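Local coordinates for hypothetical protein, IPT/TIG domain protein (Bacteroides ovatus, PDB 4HW6) that is of unknown function but, as a putative auxiliary nutrient-binding protein with an IPT/TIG domain and a six-bladed beta-propeller, probably binds carbohydrate, at residues I289-K294 against G317-P322; G136-I141 against L155-Q160. All blocks are in the same frame, centred on the assembly; numbering follows the deposited sequence.

Contact 1 of 2, residues I289-K294 against G317-P322; sequences IIYNGK and GQHSSP. With EDO (1,2-ethanediol), chain G.
The imidazole of H319 has the aliphatic start of K294 over one face: CB of K294 stands 3.9 Å from the ring centroid, 9° off the normal, a CH-pi contact, and CG of K294 comes within 3.7 Å of CE1 of H319. The Y291 ring meets the imidazole obliquely, planes at 75°, with CE2 of Y291 3.8 Å from CD2 of H319. CB of K294 and NE2 of H319 lie at the edge of the Y291 ring, near its plane. Y291 also stacks on Y298 and takes an edge-to-face contact with F276, while its OH is bonded to D270. Both imidazole nitrogens are held, ND1 by OG of S320 at 2.8 Å and NE2 by T271, which fixes the ring's rotation. Within one blade of the beta-propeller, the turn after strand 286-291 meets the loop that follows strand 313-315 of the same four-stranded sheet. A type II beta turn from Q318 to S321 presents the N-H of S320 to the carbonyl O of K294, 2.8 Å away, on an in-plane lone pair. Further along this loop, O of P322 accepts a hydrogen bond from O2 of a 1,2-ethanediol, probably from the crystallisation liquor.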
loop_
_atom_site.group_PDB
_atom_site.type_symbol
_atom_site.label_atom_id
_atom_site.label_comp_id
_atom_site.label_asym_id
_atom_site.label_seq_id
_atom_site.Cartn_x
_atom_site.Cartn_y
_atom_site.Cartn_z
ATOM N N ILE A 289 4.962 -5.518 17.375
ATOM C CA ILE A 289 3.847 -5.109 18.177
ATOM C C ILE A 289 3.809 -3.583 18.199
ATOM O O ILE A 289 4.689 -2.920 18.806
ATOM C CB ILE A 289 3.960 -5.604 19.632
ATOM C CG1 ILE A 289 4.328 -7.091 19.711
ATOM C CG2 ILE A 289 2.655 -5.316 20.384
ATOM C CD1 ILE A 289 4.801 -7.502 21.093
ATOM N N ILE A 290 2.829 -3.025 17.490
ATOM C CA ILE A 290 2.621 -1.596 17.467
ATOM C C ILE A 290 1.806 -1.184 18.682
ATOM O O ILE A 290 0.691 -1.682 18.863
ATOM C CB ILE A 290 1.935 -1.134 16.184
ATOM C CG1 ILE A 290 2.703 -1.634 14.938
ATOM C CG2 ILE A 290 1.850 0.391 16.178
ATOM C CD1 ILE A 290 2.004 -1.312 13.628
ATOM N N TYR A 291 2.386 -0.337 19.540
ATOM C CA TYR A 291 1.698 0.172 20.719
ATOM C C TYR A 291 0.960 1.414 20.243
ATOM O O TYR A 291 1.481 2.527 20.260
ATOM C CB TYR A 291 2.675 0.527 21.846
ATOM C CG TYR A 291 3.250 -0.598 22.664
ATOM C CD1 TYR A 291 3.587 -1.834 22.110
ATOM C CD2 TYR A 291 3.482 -0.415 24.029
ATOM C CE1 TYR A 291 4.109 -2.861 22.894
ATOM C CE2 TYR A 291 4.025 -1.423 24.815
ATOM C CZ TYR A 291 4.358 -2.642 24.243
ATOM O OH TYR A 291 4.886 -3.648 25.048
ATOM N N ASN A 292 -0.264 1.220 19.751
ATOM C CA ASN A 292 -0.992 2.308 19.117
ATOM C C ASN A 292 -1.215 3.513 20.014
ATOM O O ASN A 292 -1.172 4.637 19.555
ATOM C CB ASN A 292 -2.370 1.840 18.588
ATOM C CG ASN A 292 -2.312 0.559 17.783
ATOM O OD1 ASN A 292 -3.020 -0.391 18.093
ATOM N ND2 ASN A 292 -1.486 0.525 16.729
ATOM N N GLY A 293 -1.477 3.263 21.295
ATOM C CA GLY A 293 -1.710 4.304 22.257
ATOM C C GLY A 293 -0.492 4.792 23.014
ATOM O O GLY A 293 -0.599 5.800 23.709
ATOM N N LYS A 294 0.641 4.096 22.903
ATOM C CA LYS A 294 1.855 4.468 23.647
ATOM C C LYS A 294 3.031 4.888 22.771
ATOM O O LYS A 294 4.114 5.209 23.282
ATOM C CB LYS A 294 2.311 3.331 24.570
ATOM C CG LYS A 294 1.234 2.776 25.463
ATOM C CD LYS A 294 0.636 3.794 26.390
ATOM C CE LYS A 294 -0.301 3.081 27.355
ATOM N NZ LYS A 294 -0.897 4.032 28.320
ATOM N N GLY A 317 10.698 4.572 18.950
ATOM C CA GLY A 317 9.841 5.417 19.750
ATOM C C GLY A 317 10.233 5.385 21.205
ATOM O O GLY A 317 11.169 4.688 21.609
ATOM N N GLN A 318 9.491 6.156 21.996
ATOM C CA GLN A 318 9.586 6.115 23.445
ATOM C C GLN A 318 8.180 5.983 24.000
ATOM O O GLN A 318 7.294 6.784 23.703
ATOM C CB GLN A 318 10.263 7.358 24.005
ATOM C CG GLN A 318 10.429 7.271 25.500
ATOM C CD GLN A 318 11.265 8.392 26.054
ATOM O OE1 GLN A 318 12.500 8.377 25.942
ATOM N NE2 GLN A 318 10.608 9.379 26.625
ATOM N N HIS A 319 7.997 4.931 24.785
ATOM C CA HIS A 319 6.723 4.612 25.406
ATOM C C HIS A 319 6.161 5.834 26.135
ATOM O O HIS A 319 6.835 6.418 26.987
ATOM C CB HIS A 319 6.970 3.469 26.381
ATOM C CG HIS A 319 5.737 2.789 26.895
ATOM N ND1 HIS A 319 4.791 3.423 27.670
ATOM C CD2 HIS A 319 5.376 1.482 26.841
ATOM C CE1 HIS A 319 3.884 2.536 28.057
ATOM N NE2 HIS A 319 4.216 1.347 27.567
ATOM N N SER A 320 4.943 6.209 25.765
ATOM C CA SER A 320 4.191 7.325 26.374
ATOM C C SER A 320 4.763 8.733 26.067
ATOM O O SER A 320 4.449 9.698 26.767
ATOM C CB SER A 320 4.020 7.109 27.892
ATOM O OG SER A 320 3.455 5.819 28.161
ATOM N N SER A 321 5.582 8.846 25.015
ATOM C CA SER A 321 6.161 10.125 24.611
ATOM C C SER A 321 5.827 10.379 23.145
ATOM O O SER A 321 6.611 10.070 22.257
ATOM C CB SER A 321 7.681 10.141 24.829
ATOM O OG SER A 321 8.205 11.440 24.588
ATOM N N PRO A 322 4.629 10.910 22.877
ATOM C CA PRO A 322 4.252 11.171 21.485
ATOM C C PRO A 322 5.053 12.308 20.863
ATOM O O PRO A 322 5.407 13.288 21.533
ATOM C CB PRO A 322 2.766 11.543 21.588
ATOM C CG PRO A 322 2.644 12.151 22.958
ATOM C CD PRO A 322 3.562 11.322 23.817
HETATM C C1 EDO G . 2.971 17.302 20.710
HETATM O O1 EDO G . 2.288 17.752 21.899
HETATM C C2 EDO G . 3.354 15.831 20.856
HETATM O O2 EDO G . 4.361 15.691 21.872
#

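Contact 2 of 2, residues G136-I141 against L155-Q160; sequences GAFDNI and LYWVGQ
In one blade of the beta-propeller, the loop between strands 130-131 and 143-146 lies against strand 154-158 and the residues after it, with the indole of W157 packed on F138 and I141. The aromatic contact is T-shaped: W157 directs the edge of its six-membered ring at the face of F138, planes at 82°, and CZ2 of W157 sits 3.6 Å from CG of F138. A CH-pi contact covers one indole face, where CG2 of I141 lies 3.6 Å from the centroid of the five-membered ring, 9° off its normal. The W157 side chain takes the crowded first torsion, with CG between the backbone N and the carbonyl carbon. R165 and V167 of the neighbouring strand 164-168 also touch this side chain. At the indole edge a water in the ring plane accepts from NE1 of W157 at 3.1 Å and, weakly, from the backbone N of N140. Close by, CA of G159 makes a CA-H...O contact of 3.2 Å with O of N140. N140, CG anti to its backbone N, reaches across to the other segment: its ND2 donates to OE1 of Q160 at 2.8 Å, on a carbonyl lone pair and almost exactly in the N140 amide plane, although the two amide planes stand 73° apart.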
loop_
_atom_site.group_PDB
_atom_site.type_symbol
_atom_site.label_atom_id
_atom_site.label_comp_id
_atom_site.label_asym_id
_atom_site.label_seq_id
_atom_site.Cartn_x
_atom_site.Cartn_y
_atom_site.Cartn_z
ATOM N N GLY A 136 -20.294 7.130 -2.306
ATOM C CA GLY A 136 -20.238 8.016 -1.141
ATOM C C GLY A 136 -18.832 8.218 -0.632
ATOM O O GLY A 136 -17.890 8.278 -1.434
ATOM N N ALA A 137 -18.695 8.305 0.697
ATOM C CA ALA A 137 -17.417 8.299 1.370
ATOM C C ALA A 137 -17.491 7.415 2.621
ATOM O O ALA A 137 -18.539 6.812 2.925
ATOM C CB ALA A 137 -16.943 9.735 1.695
ATOM N N PHE A 138 -16.379 7.328 3.333
ATOM C CA PHE A 138 -16.176 6.268 4.320
ATOM C C PHE A 138 -16.062 6.780 5.752
ATOM O O PHE A 138 -15.236 7.649 6.041
ATOM C CB PHE A 138 -14.942 5.471 3.912
ATOM C CG PHE A 138 -14.996 5.041 2.477
ATOM C CD1 PHE A 138 -16.064 4.273 2.033
ATOM C CD2 PHE A 138 -14.050 5.464 1.565
ATOM C CE1 PHE A 138 -16.157 3.897 0.707
ATOM C CE2 PHE A 138 -14.133 5.083 0.244
ATOM C CZ PHE A 138 -15.203 4.314 -0.193
ATOM N N ASP A 139 -16.857 6.201 6.647
ATOM C CA ASP A 139 -16.879 6.628 8.056
ATOM C C ASP A 139 -15.603 6.315 8.809
ATOM O O ASP A 139 -15.157 7.125 9.606
ATOM C CB ASP A 139 -18.064 6.022 8.815
ATOM C CG ASP A 139 -19.384 6.693 8.497
ATOM O OD1 ASP A 139 -19.423 7.891 8.087
ATOM O OD2 ASP A 139 -20.409 6.007 8.685
ATOM N N ASN A 140 -15.017 5.142 8.589
ATOM C CA ASN A 140 -13.881 4.713 9.403
ATOM C C ASN A 140 -13.093 3.624 8.716
ATOM O O ASN A 140 -13.510 2.451 8.702
ATOM C CB ASN A 140 -14.388 4.221 10.761
ATOM C CG ASN A 140 -13.276 3.977 11.765
ATOM O OD1 ASN A 140 -12.104 4.167 11.469
ATOM N ND2 ASN A 140 -13.658 3.577 12.975
ATOM N N ILE A 141 -11.943 3.993 8.169
ATOM C CA ILE A 141 -11.113 3.036 7.446
ATOM C C ILE A 141 -10.016 2.540 8.418
ATOM O O ILE A 141 -8.888 3.024 8.420
ATOM C CB ILE A 141 -10.516 3.662 6.163
ATOM C CG1 ILE A 141 -11.572 4.427 5.348
ATOM C CG2 ILE A 141 -9.918 2.560 5.288
ATOM C CD1 ILE A 141 -10.960 5.401 4.339
ATOM N N LEU A 155 -9.978 -6.160 -1.577
ATOM C CA LEU A 155 -9.453 -5.444 -0.413
ATOM C C LEU A 155 -10.584 -5.169 0.555
ATOM O O LEU A 155 -11.637 -4.656 0.176
ATOM C CB LEU A 155 -8.875 -4.109 -0.836
ATOM C CG LEU A 155 -8.367 -3.180 0.243
ATOM C CD1 LEU A 155 -7.120 -3.777 0.895
ATOM C CD2 LEU A 155 -8.046 -1.823 -0.388
ATOM N N TYR A 156 -10.375 -5.522 1.813
ATOM C CA TYR A 156 -11.396 -5.366 2.836
ATOM C C TYR A 156 -10.905 -4.421 3.908
ATOM O O TYR A 156 -9.698 -4.325 4.170
ATOM C CB TYR A 156 -11.709 -6.713 3.495
ATOM C CG TYR A 156 -12.288 -7.734 2.561
ATOM C CD1 TYR A 156 -13.661 -7.825 2.363
ATOM C CD2 TYR A 156 -11.471 -8.620 1.877
ATOM C CE1 TYR A 156 -14.210 -8.760 1.514
ATOM C CE2 TYR A 156 -12.012 -9.559 1.005
ATOM C CZ TYR A 156 -13.381 -9.631 0.843
ATOM O OH TYR A 156 -13.943 -10.543 -0.011
ATOM N N TRP A 157 -11.835 -3.762 4.587
ATOM C CA TRP A 157 -11.478 -3.074 5.811
ATOM C C TRP A 157 -12.549 -3.117 6.850
ATOM O O TRP A 157 -13.724 -3.108 6.513
ATOM C CB TRP A 157 -10.983 -1.638 5.594
ATOM C CG TRP A 157 -11.973 -0.591 5.187
ATOM C CD1 TRP A 157 -12.874 0.056 5.980
ATOM C CD2 TRP A 157 -12.083 0.001 3.896
ATOM N NE1 TRP A 157 -13.552 1.011 5.254
ATOM C CE2 TRP A 157 -13.090 0.998 3.973
ATOM C CE3 TRP A 157 -11.448 -0.215 2.687
ATOM C CZ2 TRP A 157 -13.452 1.767 2.890
ATOM C CZ3 TRP A 157 -11.828 0.574 1.586
ATOM C CH2 TRP A 157 -12.823 1.539 1.710
ATOM N N VAL A 158 -12.112 -3.248 8.101
ATOM C CA VAL A 158 -13.000 -3.090 9.251
ATOM C C VAL A 158 -13.142 -1.614 9.550
ATOM O O VAL A 158 -12.231 -0.814 9.261
ATOM C CB VAL A 158 -12.489 -3.806 10.506
ATOM C CG1 VAL A 158 -12.597 -5.326 10.344
ATOM C CG2 VAL A 158 -11.045 -3.414 10.830
ATOM N N GLY A 159 -14.253 -1.275 10.189
ATOM C CA GLY A 159 -14.594 0.090 10.528
ATOM C C GLY A 159 -14.940 0.340 11.982
ATOM O O GLY A 159 -15.608 1.316 12.273
ATOM N N GLN A 160 -14.465 -0.522 12.893
ATOM C CA GLN A 160 -14.851 -0.471 14.308
ATOM C C GLN A 160 -16.375 -0.534 14.433
ATOM O O GLN A 160 -16.977 -1.549 14.046
ATOM C CB GLN A 160 -14.232 0.733 15.012
ATOM C CG GLN A 160 -12.715 0.634 15.102
ATOM C CD GLN A 160 -12.086 1.834 15.784
ATOM O OE1 GLN A 160 -12.317 2.996 15.406
ATOM N NE2 GLN A 160 -11.269 1.559 16.784
HETATM O O HOH W 1 -15.865 2.555 6.681
#

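How the contacts relate
The two contacts belong to different blades of the propeller and follow in series, contact 2 closing before contact 1 opens. Their centres are about 24 Å apart and their nearest atoms about 9 Å, so neither touches the other. Contact 2 is largely buried, its centre about 16 Å from the centre of the chain, and its 136-141 loop also reaches H424 and S406, tying its blade to the one that holds strands 404-410 and 425-431. Contact 1 lies at the surface, its centre about 23 Å from the chain centre, where 1,2-ethanediol sits against P322. That small molecule marks no established carbohydrate site, and neither contact can be assigned to one.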